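Local structure of amyloid-like protein 1 (Homo sapiens, 3PMR) at residues Asp122-Glu127 / Asp188-Leu193; Leu131-Tyr136 / Pro199-Leu204; Arg32-Leu37 / Gln90-Thr95; Arg135-Glu140 / Asn181-Leu186. The protein probably binds heparin and takes part in cell adhesion, and its E2 domain forms dimers in a mode shared with amyloid precursor protein. One frame throughout, in Å; residues are numbered along the deposited sequence.

Contact 1 (Asp122-Glu127 / Asp188-Leu193)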
loop_
_atom_site.group_PDB
_atom_site.type_symbol
_atom_site.label_atom_id
_atom_site.label_comp_id
_atom_site.label_asym_id
_atom_site.label_seq_id
_atom_site.Cartn_x
_atom_site.Cartn_y
_atom_site.Cartn_z
ATOM N N ASP B 122 -3.009 -39.390 27.394
ATOM C CA ASP B 122 -2.869 -40.785 27.796
ATOM C C ASP B 122 -3.880 -41.661 27.061
ATOM O O ASP B 122 -5.019 -41.807 27.503
ATOM C CB ASP B 122 -3.081 -40.924 29.306
ATOM N N PRO B 123 -3.471 -42.267 25.935
ATOM C CA PRO B 123 -2.138 -42.171 25.336
ATOM C C PRO B 123 -2.118 -41.253 24.108
ATOM O O PRO B 123 -3.164 -40.809 23.631
ATOM C CB PRO B 123 -1.850 -43.613 24.971
ATOM C CG PRO B 123 -3.194 -44.022 24.384
ATOM C CD PRO B 123 -4.224 -43.382 25.328
ATOM N N PRO B 124 -0.916 -40.968 23.579
ATOM C CA PRO B 124 -0.710 -40.113 22.406
ATOM C C PRO B 124 -1.303 -40.678 21.119
ATOM O O PRO B 124 -1.001 -41.807 20.732
ATOM C CB PRO B 124 0.813 -40.007 22.323
ATOM C CG PRO B 124 1.233 -40.126 23.762
ATOM C CD PRO B 124 0.374 -41.271 24.225
ATOM N N GLN B 125 -2.146 -39.891 20.461
ATOM C CA GLN B 125 -2.752 -40.299 19.199
ATOM C C GLN B 125 -1.956 -39.642 18.083
ATOM O O GLN B 125 -1.945 -38.418 17.966
ATOM C CB GLN B 125 -4.212 -39.844 19.131
ATOM C CG GLN B 125 -5.168 -40.670 19.982
ATOM C CD GLN B 125 -6.502 -39.984 20.190
ATOM O OE1 GLN B 125 -7.508 -40.630 20.489
ATOM N NE2 GLN B 125 -6.516 -38.662 20.051
ATOM N N ALA B 126 -1.286 -40.453 17.272
ATOM C CA ALA B 126 -0.476 -39.937 16.178
ATOM C C ALA B 126 -1.167 -38.858 15.363
ATOM O O ALA B 126 -0.618 -37.779 15.163
ATOM C CB ALA B 126 -0.055 -41.070 15.255
ATOM N N GLU B 127 -2.363 -39.138 14.905
ATOM C CA GLU B 127 -3.092 -38.195 14.100
ATOM C C GLU B 127 -3.377 -36.895 14.816
ATOM O O GLU B 127 -3.384 -35.870 14.220
ATOM C CB GLU B 127 -4.383 -38.805 13.612
ATOM C CG GLU B 127 -5.131 -37.938 12.667
ATOM N N ASP B 188 10.436 -36.027 19.961
ATOM C CA ASP B 188 11.426 -37.097 20.013
ATOM C C ASP B 188 11.574 -37.744 21.376
ATOM O O ASP B 188 12.312 -38.717 21.522
ATOM C CB ASP B 188 12.784 -36.592 19.535
ATOM C CG ASP B 188 12.890 -36.574 18.028
ATOM O OD1 ASP B 188 12.594 -37.617 17.408
ATOM O OD2 ASP B 188 13.266 -35.527 17.464
ATOM N N GLN B 189 10.879 -37.206 22.371
ATOM C CA GLN B 189 10.921 -37.774 23.711
ATOM C C GLN B 189 10.029 -39.015 23.730
ATOM O O GLN B 189 10.007 -39.772 24.702
ATOM C CB GLN B 189 10.453 -36.740 24.732
ATOM C CG GLN B 189 11.561 -35.783 25.148
ATOM C CD GLN B 189 11.043 -34.457 25.666
ATOM O OE1 GLN B 189 10.031 -34.400 26.365
ATOM N NE2 GLN B 189 11.747 -33.379 25.336
ATOM N N ASN B 190 9.291 -39.197 22.636
ATOM C CA ASN B 190 8.411 -40.340 22.423
ATOM C C ASN B 190 8.881 -40.918 21.087
ATOM O O ASN B 190 8.310 -40.630 20.032
ATOM C CB ASN B 190 6.948 -39.902 22.305
ATOM C CG ASN B 190 5.995 -41.081 22.190
ATOM O OD1 ASN B 190 6.398 -42.190 21.836
ATOM N ND2 ASN B 190 4.721 -40.842 22.479
ATOM N N PRO B 191 9.945 -41.737 21.121
ATOM C CA PRO B 191 10.556 -42.386 19.958
ATOM C C PRO B 191 9.578 -43.024 18.976
ATOM O O PRO B 191 9.526 -42.648 17.801
ATOM C CB PRO B 191 11.483 -43.414 20.595
ATOM C CG PRO B 191 11.907 -42.732 21.858
ATOM C CD PRO B 191 10.597 -42.186 22.365
ATOM N N HIS B 192 8.811 -43.997 19.455
ATOM C CA HIS B 192 7.854 -44.682 18.595
ATOM C C HIS B 192 7.059 -43.670 17.771
ATOM O O HIS B 192 6.958 -43.780 16.545
ATOM C CB HIS B 192 6.906 -45.541 19.440
ATOM N N LEU B 193 6.521 -42.667 18.458
ATOM C CA LEU B 193 5.718 -41.635 17.823
ATOM C C LEU B 193 6.493 -40.823 16.789
ATOM O O LEU B 193 5.996 -40.578 15.692
ATOM C CB LEU B 193 5.141 -40.703 18.894
ATOM C CG LEU B 193 3.895 -39.904 18.506
ATOM C CD1 LEU B 193 2.839 -40.835 17.930
ATOM C CD2 LEU B 193 3.355 -39.185 19.730
#
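Pro124 meets both Asn190 and Leu193, which come up to its ring through different atoms. The side chains of Pro124 and Asn190 cross obliquely, and the amide nitrogen does the touching. Pro124 CG is 3.8 Å from Asn190 ND2, and CB is only slightly farther from the same nitrogen. This is van der Waals contact between ring carbons and an amide, with no hydrogen bond across. Leu193 then divides its two methyls. Its CD2 sits 3.7 Å from Pro124 CB, while CD1 turns to Ala126 and lies 3.9 Å from both its CA and its CB. Leu193 is buried, with one methyl on each of the two residues.

The contact joins the starts of two helices in the C-terminal helical bundle of the E2 domain. Ala126 stands in the first turn of helix 126-157, and Asn190 is the N-cap of helix 191-207. The two ends of the Asn190 amide therefore do different work. OD1 accepts a weak capping bond from Leu193 N, at 3.4 Å and with a nearly straight N-H...O angle of 163°. ND2 points to the proline. With CG anti to the backbone N (chi1 -176°), the Asn190 amide can cap its own helix and still meet Pro124. Ala126 also touches Leu197, one turn farther along helix 191-207.

Contact 2 (Leu131-Tyr136 / Pro199-Leu204)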
loop_
_atom_site.group_PDB
_atom_site.type_symbol
_atom_site.label_atom_id
_atom_site.label_comp_id
_atom_site.label_asym_id
_atom_site.label_seq_id
_atom_site.Cartn_x
_atom_site.Cartn_y
_atom_site.Cartn_z
ATOM N N LEU B 131 -1.545 -33.239 13.625
ATOM C CA LEU B 131 -2.352 -32.053 13.338
ATOM C C LEU B 131 -2.036 -30.869 14.251
ATOM O O LEU B 131 -2.062 -29.723 13.814
ATOM C CB LEU B 131 -3.846 -32.388 13.421
ATOM C CG LEU B 131 -4.424 -33.073 12.178
ATOM C CD1 LEU B 131 -5.838 -33.532 12.469
ATOM C CD2 LEU B 131 -4.398 -32.107 10.986
ATOM N N ALA B 132 -1.743 -31.140 15.512
ATOM C CA ALA B 132 -1.413 -30.076 16.454
ATOM C C ALA B 132 -0.050 -29.502 16.054
ATOM O O ALA B 132 0.187 -28.301 16.142
ATOM C CB ALA B 132 -1.357 -30.635 17.863
ATOM N N LEU B 133 0.847 -30.372 15.612
ATOM C CA LEU B 133 2.160 -29.929 15.192
ATOM C C LEU B 133 2.010 -29.115 13.912
ATOM O O LEU B 133 2.619 -28.052 13.781
ATOM C CB LEU B 133 3.084 -31.133 14.947
ATOM C CG LEU B 133 4.522 -30.827 14.506
ATOM C CD1 LEU B 133 5.237 -29.994 15.584
ATOM C CD2 LEU B 133 5.271 -32.132 14.254
ATOM N N ARG B 134 1.191 -29.602 12.980
ATOM C CA ARG B 134 0.988 -28.898 11.719
ATOM C C ARG B 134 0.559 -27.462 11.977
ATOM O O ARG B 134 1.039 -26.533 11.337
ATOM C CB ARG B 134 -0.073 -29.586 10.860
ATOM C CG ARG B 134 -0.450 -28.773 9.622
ATOM C CD ARG B 134 -1.488 -29.476 8.750
ATOM N NE ARG B 134 -1.729 -28.748 7.504
ATOM C CZ ARG B 134 -2.340 -27.567 7.424
ATOM N NH1 ARG B 134 -2.786 -26.966 8.522
ATOM N NH2 ARG B 134 -2.494 -26.978 6.243
ATOM N N ARG B 135 -0.345 -27.289 12.931
ATOM C CA ARG B 135 -0.845 -25.976 13.278
ATOM C C ARG B 135 0.271 -25.099 13.854
ATOM O O ARG B 135 0.332 -23.904 13.572
ATOM C CB ARG B 135 -2.002 -26.128 14.264
ATOM C CG ARG B 135 -2.564 -24.835 14.811
ATOM C CD ARG B 135 -3.995 -25.044 15.278
ATOM N NE ARG B 135 -4.416 -24.011 16.213
ATOM C CZ ARG B 135 -4.331 -24.130 17.534
ATOM N NH1 ARG B 135 -3.845 -25.245 18.068
ATOM N NH2 ARG B 135 -4.720 -23.136 18.321
ATOM N N TYR B 136 1.158 -25.688 14.648
ATOM C CA TYR B 136 2.265 -24.929 15.232
ATOM C C TYR B 136 3.257 -24.521 14.140
ATOM O O TYR B 136 3.766 -23.402 14.140
ATOM C CB TYR B 136 2.981 -25.760 16.298
ATOM C CG TYR B 136 4.159 -25.053 16.941
ATOM C CD1 TYR B 136 3.968 -23.963 17.798
ATOM C CD2 TYR B 136 5.464 -25.466 16.685
ATOM C CE1 TYR B 136 5.051 -23.307 18.383
ATOM C CE2 TYR B 136 6.556 -24.814 17.264
ATOM C CZ TYR B 136 6.341 -23.740 18.110
ATOM O OH TYR B 136 7.418 -23.105 18.686
ATOM N N PRO B 199 8.074 -39.050 8.232
ATOM C CA PRO B 199 7.761 -38.807 6.816
ATOM C C PRO B 199 6.754 -37.673 6.547
ATOM O O PRO B 199 6.942 -36.874 5.628
ATOM C CB PRO B 199 7.287 -40.182 6.324
ATOM C CG PRO B 199 6.999 -40.961 7.605
ATOM C CD PRO B 199 8.053 -40.489 8.536
ATOM N N GLN B 200 5.692 -37.595 7.347
ATOM C CA GLN B 200 4.681 -36.546 7.182
ATOM C C GLN B 200 5.213 -35.181 7.607
ATOM O O GLN B 200 4.902 -34.160 6.987
ATOM C CB GLN B 200 3.434 -36.904 7.991
ATOM C CG GLN B 200 2.578 -37.921 7.266
ATOM C CD GLN B 200 1.803 -38.808 8.206
ATOM O OE1 GLN B 200 2.389 -39.562 8.985
ATOM N NE2 GLN B 200 0.467 -38.730 8.138
ATOM N N ILE B 201 6.000 -35.169 8.679
ATOM C CA ILE B 201 6.588 -33.932 9.181
ATOM C C ILE B 201 7.569 -33.353 8.172
ATOM O O ILE B 201 7.652 -32.135 8.002
ATOM C CB ILE B 201 7.342 -34.161 10.491
ATOM C CG1 ILE B 201 6.363 -34.609 11.580
ATOM C CG2 ILE B 201 8.071 -32.882 10.896
ATOM C CD1 ILE B 201 7.034 -35.045 12.863
ATOM N N GLN B 202 8.328 -34.231 7.523
ATOM C CA GLN B 202 9.291 -33.806 6.519
ATOM C C GLN B 202 8.575 -33.099 5.378
ATOM O O GLN B 202 9.048 -32.076 4.874
ATOM C CB GLN B 202 10.062 -35.010 5.979
ATOM C CG GLN B 202 11.572 -34.882 6.159
ATOM C CD GLN B 202 11.978 -34.781 7.631
ATOM O OE1 GLN B 202 11.829 -35.742 8.390
ATOM N NE2 GLN B 202 12.491 -33.607 8.041
ATOM N N GLU B 203 7.436 -33.651 4.973
ATOM C CA GLU B 203 6.660 -33.056 3.895
ATOM C C GLU B 203 6.193 -31.668 4.330
ATOM O O GLU B 203 6.202 -30.719 3.541
ATOM C CB GLU B 203 5.454 -33.938 3.541
ATOM C CG GLU B 203 4.635 -33.429 2.358
ATOM N N LEU B 204 5.795 -31.552 5.595
ATOM C CA LEU B 204 5.341 -30.275 6.134
ATOM C C LEU B 204 6.471 -29.245 6.083
ATOM O O LEU B 204 6.306 -28.155 5.528
ATOM C CB LEU B 204 4.873 -30.434 7.587
ATOM C CG LEU B 204 3.678 -31.355 7.883
ATOM C CD1 LEU B 204 3.485 -31.463 9.386
ATOM C CD2 LEU B 204 2.412 -30.817 7.223
#
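Leu133 reaches across to Ile201 with one branch of its fork. Its CB points toward helix 191-207 but makes no close contact there itself. CG is set anti to the backbone N (chi1 -179°), which carries the fork toward helix 191-207. From CG the two methyls part. CD2 meets the end of Ile201, 3.7 Å from CD1 and 3.8 Å from CG1. CD1 packs on Ser183 of helix 159-187, and CD2 also comes near Leu184 of that helix. The Leu133 side chain also touches Phe115 of helix 64-119, which fits its full burial.

Leu133 thus lies where several helices of the C-terminal coiled-coil half of the E2 domain come together. Helices 126-157 and 191-207 run in the same general direction here. The two side chains cross at about a right angle, and the contact is purely apolar. The CB of Ile201 does not face helix 126-157 directly. Its CG1 branch, anti to the carbonyl carbon, brings CD1 over to Leu133, and Ile201 also leans on Leu187.

Leu204, a turn after Ile201, lies by the aliphatic start of Arg134, the residue next to Leu133. Leu204 CD2 lies 4.3 Å from Arg134 CG, a loose approach at the exposed margin. The arginine chain is extended as far as NE, and its exposed guanidinium makes no bond to residues 199-204. Leu204 also packs on Leu130 and Leu137 of helix 126-157.

Contact 3 (Arg32-Leu37 / Gln90-Thr95)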
loop_
_atom_site.group_PDB
_atom_site.type_symbol
_atom_site.label_atom_id
_atom_site.label_comp_id
_atom_site.label_asym_id
_atom_site.label_seq_id
_atom_site.Cartn_x
_atom_site.Cartn_y
_atom_site.Cartn_z
ATOM N N ARG B 32 -10.322 0.532 6.183
ATOM C CA ARG B 32 -11.422 1.429 6.372
ATOM C C ARG B 32 -10.986 2.729 7.021
ATOM O O ARG B 32 -11.332 3.783 6.567
ATOM C CB ARG B 32 -12.503 0.771 7.199
ATOM C CG ARG B 32 -13.828 1.335 7.020
ATOM N N ALA B 33 -10.202 2.614 8.070
ATOM C CA ALA B 33 -9.700 3.782 8.764
ATOM C C ALA B 33 -8.792 4.587 7.828
ATOM O O ALA B 33 -8.859 5.821 7.766
ATOM C CB ALA B 33 -8.926 3.351 9.999
ATOM N N LYS B 34 -7.946 3.879 7.094
ATOM C CA LYS B 34 -7.024 4.523 6.174
ATOM C C LYS B 34 -7.777 5.299 5.078
ATOM O O LYS B 34 -7.387 6.413 4.728
ATOM C CB LYS B 34 -6.098 3.463 5.571
ATOM C CG LYS B 34 -4.987 4.003 4.705
ATOM C CD LYS B 34 -3.998 2.894 4.318
ATOM C CE LYS B 34 -3.074 3.361 3.191
ATOM N NZ LYS B 34 -2.066 2.342 2.768
ATOM N N MET B 35 -8.863 4.731 4.558
ATOM C CA MET B 35 -9.637 5.403 3.511
ATOM C C MET B 35 -10.387 6.611 4.082
ATOM O O MET B 35 -10.450 7.664 3.449
ATOM C CB MET B 35 -10.616 4.418 2.848
ATOM C CG MET B 35 -11.420 5.000 1.668
ATOM S SD MET B 35 -10.412 5.836 0.377
ATOM C CE MET B 35 -9.522 4.401 -0.397
ATOM N N ASP B 36 -10.945 6.464 5.280
ATOM C CA ASP B 36 -11.645 7.574 5.924
ATOM C C ASP B 36 -10.711 8.775 6.080
ATOM O O ASP B 36 -11.093 9.908 5.791
ATOM C CB ASP B 36 -12.159 7.182 7.311
ATOM C CG ASP B 36 -13.359 6.244 7.254
ATOM O OD1 ASP B 36 -14.206 6.401 6.345
ATOM O OD2 ASP B 36 -13.465 5.360 8.133
ATOM N N LEU B 37 -9.491 8.529 6.537
ATOM C CA LEU B 37 -8.529 9.611 6.730
ATOM C C LEU B 37 -8.025 10.192 5.415
ATOM O O LEU B 37 -7.692 11.379 5.344
ATOM C CB LEU B 37 -7.342 9.127 7.562
ATOM C CG LEU B 37 -7.663 8.789 9.023
ATOM C CD1 LEU B 37 -6.389 8.345 9.734
ATOM C CD2 LEU B 37 -8.257 10.007 9.713
ATOM N N GLN B 90 1.492 7.728 10.501
ATOM C CA GLN B 90 2.493 7.067 11.317
ATOM C C GLN B 90 1.813 6.364 12.485
ATOM O O GLN B 90 2.185 5.255 12.860
ATOM C CB GLN B 90 3.489 8.103 11.823
ATOM C CG GLN B 90 4.811 7.544 12.269
ATOM C CD GLN B 90 5.822 8.638 12.549
ATOM O OE1 GLN B 90 6.085 9.488 11.692
ATOM N NE2 GLN B 90 6.397 8.623 13.748
ATOM N N ARG B 91 0.801 7.018 13.045
ATOM C CA ARG B 91 0.065 6.461 14.158
ATOM C C ARG B 91 -0.790 5.273 13.702
ATOM O O ARG B 91 -0.894 4.265 14.402
ATOM C CB ARG B 91 -0.823 7.535 14.783
ATOM C CG ARG B 91 -1.470 7.103 16.076
ATOM C CD ARG B 91 -2.604 8.022 16.451
ATOM N NE ARG B 91 -3.343 7.511 17.601
ATOM C CZ ARG B 91 -4.544 7.948 17.964
ATOM N NH1 ARG B 91 -5.141 8.907 17.265
ATOM N NH2 ARG B 91 -5.154 7.421 19.018
ATOM N N LEU B 92 -1.397 5.396 12.527
ATOM C CA LEU B 92 -2.232 4.335 11.983
ATOM C C LEU B 92 -1.391 3.093 11.658
ATOM O O LEU B 92 -1.788 1.961 11.945
ATOM C CB LEU B 92 -2.937 4.818 10.711
ATOM C CG LEU B 92 -3.974 3.877 10.100
ATOM C CD1 LEU B 92 -5.212 3.829 10.984
ATOM C CD2 LEU B 92 -4.342 4.380 8.717
ATOM N N VAL B 93 -0.232 3.319 11.058
ATOM C CA VAL B 93 0.667 2.235 10.688
ATOM C C VAL B 93 1.197 1.494 11.923
ATOM O O VAL B 93 1.246 0.267 11.940
ATOM C CB VAL B 93 1.855 2.783 9.856
ATOM C CG1 VAL B 93 2.980 1.772 9.794
ATOM C CG2 VAL B 93 1.376 3.122 8.450
ATOM N N GLU B 94 1.581 2.238 12.953
ATOM C CA GLU B 94 2.098 1.620 14.167
ATOM C C GLU B 94 1.036 0.782 14.872
ATOM O O GLU B 94 1.308 -0.331 15.324
ATOM C CB GLU B 94 2.632 2.681 15.128
ATOM C CG GLU B 94 3.294 2.091 16.368
ATOM N N THR B 95 -0.172 1.322 14.971
ATOM C CA THR B 95 -1.265 0.612 15.613
ATOM C C THR B 95 -1.530 -0.718 14.907
ATOM O O THR B 95 -1.697 -1.757 15.552
ATOM C CB THR B 95 -2.543 1.457 15.597
ATOM O OG1 THR B 95 -2.338 2.630 16.388
ATOM C CG2 THR B 95 -3.717 0.679 16.150
#
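Leu92 points at helix 26-56 and sets its two methyls on neighbouring residues there. CD1 meets the methyl of Ala33, with 3.9 Å between Leu92 CD1 and Ala33 CB. CD2 rests against the base of Lys34, 3.7 Å from both its CA and its CB. The lysine and leucine side chains cross at about a right angle. Leu92 CG is anti to the backbone N (chi1 -173°), which puts the fork astride these two residues. No hydrogen bond links the segments.

Beyond CG the lysine chain is extended and its end leads away from Leu92. Its side chain touches Arg89 and comes within about 4 Å of a bound phosphate ion, probably from the crystallisation liquor. On the other helix, Thr95 OG1 donates to Arg91 O at 3.0 Å. Thr95 N donates to the same oxygen from the opposite face of the carbonyl plane, so two bonds from Thr95 hold Arg91 O, next to Leu92 in the chain.

Leu37, a turn after Ala33, packs on Glu88. Helices 26-56 and 64-119 run antiparallel here, forming the two-stranded coiled coil of the N-terminal half of the E2 domain.

Contact 4 (Arg135-Glu140 / Asn181-Leu186)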
loop_
_atom_site.group_PDB
_atom_site.type_symbol
_atom_site.label_atom_id
_atom_site.label_comp_id
_atom_site.label_asym_id
_atom_site.label_seq_id
_atom_site.Cartn_x
_atom_site.Cartn_y
_atom_site.Cartn_z
ATOM N N ARG B 135 -0.345 -27.289 12.931
ATOM C CA ARG B 135 -0.845 -25.976 13.278
ATOM C C ARG B 135 0.271 -25.099 13.854
ATOM O O ARG B 135 0.332 -23.904 13.572
ATOM C CB ARG B 135 -2.002 -26.128 14.264
ATOM C CG ARG B 135 -2.564 -24.835 14.811
ATOM C CD ARG B 135 -3.995 -25.044 15.278
ATOM N NE ARG B 135 -4.416 -24.011 16.213
ATOM C CZ ARG B 135 -4.331 -24.130 17.534
ATOM N NH1 ARG B 135 -3.845 -25.245 18.068
ATOM N NH2 ARG B 135 -4.720 -23.136 18.321
ATOM N N TYR B 136 1.158 -25.688 14.648
ATOM C CA TYR B 136 2.265 -24.929 15.232
ATOM C C TYR B 136 3.257 -24.521 14.140
ATOM O O TYR B 136 3.766 -23.402 14.140
ATOM C CB TYR B 136 2.981 -25.760 16.298
ATOM C CG TYR B 136 4.159 -25.053 16.941
ATOM C CD1 TYR B 136 3.968 -23.963 17.798
ATOM C CD2 TYR B 136 5.464 -25.466 16.685
ATOM C CE1 TYR B 136 5.051 -23.307 18.383
ATOM C CE2 TYR B 136 6.556 -24.814 17.264
ATOM C CZ TYR B 136 6.341 -23.740 18.110
ATOM O OH TYR B 136 7.418 -23.105 18.686
ATOM N N LEU B 137 3.522 -25.430 13.207
ATOM C CA LEU B 137 4.453 -25.145 12.120
ATOM C C LEU B 137 3.877 -24.072 11.207
ATOM O O LEU B 137 4.606 -23.236 10.684
ATOM C CB LEU B 137 4.750 -26.420 11.320
ATOM C CG LEU B 137 5.496 -27.491 12.118
ATOM C CD1 LEU B 137 5.792 -28.702 11.263
ATOM C CD2 LEU B 137 6.792 -26.893 12.624
ATOM N N ARG B 138 2.562 -24.089 11.014
ATOM C CA ARG B 138 1.940 -23.080 10.173
ATOM C C ARG B 138 1.978 -21.726 10.876
ATOM O O ARG B 138 2.054 -20.686 10.225
ATOM C CB ARG B 138 0.500 -23.463 9.830
ATOM C CG ARG B 138 0.418 -24.695 8.949
ATOM C CD ARG B 138 -0.892 -24.763 8.183
ATOM N NE ARG B 138 -1.842 -23.744 8.619
ATOM N N ALA B 139 1.919 -21.739 12.203
ATOM C CA ALA B 139 1.988 -20.493 12.959
ATOM C C ALA B 139 3.404 -19.926 12.763
ATOM O O ALA B 139 3.587 -18.715 12.640
ATOM C CB ALA B 139 1.725 -20.759 14.428
ATOM N N GLU B 140 4.403 -20.809 12.733
ATOM C CA GLU B 140 5.787 -20.372 12.543
ATOM C C GLU B 140 6.061 -19.919 11.113
ATOM O O GLU B 140 6.841 -18.994 10.893
ATOM C CB GLU B 140 6.769 -21.470 12.963
ATOM C CG GLU B 140 6.950 -21.499 14.467
ATOM C CD GLU B 140 7.224 -20.104 15.034
ATOM O OE1 GLU B 140 8.377 -19.829 15.420
ATOM O OE2 GLU B 140 6.282 -19.276 15.082
ATOM N N ASN B 181 12.952 -26.583 15.701
ATOM C CA ASN B 181 13.764 -27.716 16.139
ATOM C C ASN B 181 13.415 -28.122 17.560
ATOM O O ASN B 181 13.391 -29.312 17.881
ATOM C CB ASN B 181 15.258 -27.400 16.041
ATOM C CG ASN B 181 15.726 -27.275 14.606
ATOM O OD1 ASN B 181 15.241 -27.984 13.719
ATOM N ND2 ASN B 181 16.679 -26.380 14.368
ATOM N N GLN B 182 13.150 -27.139 18.412
ATOM C CA GLN B 182 12.784 -27.425 19.789
ATOM C C GLN B 182 11.454 -28.209 19.822
ATOM O O GLN B 182 11.303 -29.127 20.627
ATOM C CB GLN B 182 12.658 -26.124 20.599
ATOM C CG GLN B 182 13.974 -25.563 21.175
ATOM C CD GLN B 182 13.798 -24.179 21.833
ATOM O OE1 GLN B 182 12.677 -23.724 22.059
ATOM N NE2 GLN B 182 14.916 -23.516 22.144
ATOM N N SER B 183 10.504 -27.865 18.948
ATOM C CA SER B 183 9.217 -28.568 18.925
ATOM C C SER B 183 9.407 -30.007 18.469
ATOM O O SER B 183 8.819 -30.924 19.039
ATOM C CB SER B 183 8.198 -27.872 18.002
ATOM O OG SER B 183 8.500 -28.045 16.623
ATOM N N LEU B 184 10.224 -30.203 17.436
ATOM C CA LEU B 184 10.499 -31.542 16.929
ATOM C C LEU B 184 11.275 -32.328 17.979
ATOM O O LEU B 184 11.294 -33.553 17.958
ATOM C CB LEU B 184 11.304 -31.464 15.630
ATOM C CG LEU B 184 10.519 -31.445 14.310
ATOM C CD1 LEU B 184 9.122 -30.901 14.492
ATOM C CD2 LEU B 184 11.295 -30.622 13.303
ATOM N N GLY B 185 11.913 -31.610 18.898
ATOM C CA GLY B 185 12.661 -32.258 19.959
ATOM C C GLY B 185 11.704 -32.756 21.027
ATOM O O GLY B 185 11.970 -33.743 21.713
ATOM N N LEU B 186 10.581 -32.064 21.182
ATOM C CA LEU B 186 9.593 -32.473 22.163
ATOM C C LEU B 186 8.974 -33.786 21.697
ATOM O O LEU B 186 8.676 -34.659 22.506
ATOM C CB LEU B 186 8.510 -31.403 22.309
ATOM C CG LEU B 186 8.807 -30.237 23.252
ATOM C CD1 LEU B 186 7.961 -29.037 22.867
ATOM C CD2 LEU B 186 8.533 -30.660 24.685
#
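Tyr136 and Ser183 join antiparallel helices 126-157 and 159-187 in the C-terminal coiled-coil half of the E2 domain. The ring is the reaching partner. With CG anti to the backbone N (chi1 179°), Tyr136 is directed at the other helix, and its CD2 and CE2 come up to Ser183. Tyr136 CE2 is 3.5 Å from Ser183 CB, the closest approach here. Its neighbour CD2 lies 3.9 Å from the same CB. The serine approaches the ring obliquely.

Ser183 OG also lies near these ring atoms, 3.8 Å from Tyr136 CE2, but its polar partner is elsewhere. It is hydrogen-bonded to Val180 O, one turn back in its own helix. A buried hydroxyl is satisfied in this way. Leu137 adds a looser touch, its CD2 lying 4.5 Å from Ser183 OG.

Within helix 126-157, Glu140 CG stands 4.3 Å above one face of the Tyr136 ring, offset toward the rim. Glu140 OE1 forms a salt bridge with Arg179 NE, so the carboxylate ties the same two helices together beside the ring. Tyr136 also touches Arg108 and Leu112 of helix 64-119. With an alanine here the ring is gone, which would probably open a gap between Ser183 and Leu112 and leave Glu140 CG without the face it lies over. Helices 126-157 and 159-187 run antiparallel and pack with the end of helix 64-119, as in the C-terminal coiled coil of E2 domains.

Contacts 1, 2 and 4 lie together in one half of the elongated chain, while contact 3 is in the other. Contacts 1 and 2 join the same helices, 126-157 and 191-207, with centres 14 Å apart. Contact 4 brings in helix 159-187, and its centre is 8 Å from that of contact 2. These two share Arg135 and Tyr136 and touch directly, in large part through leucine and isoleucine side chains: Ile201 CG2 is 4.2 Å from Leu184 CD1. Contact 3 stands apart, with its nearest atoms about 18 Å from contact 4 and about 34 Å from contact 1. Helix 64-119 spans the two halves. The phosphate ion lies beside contact 3.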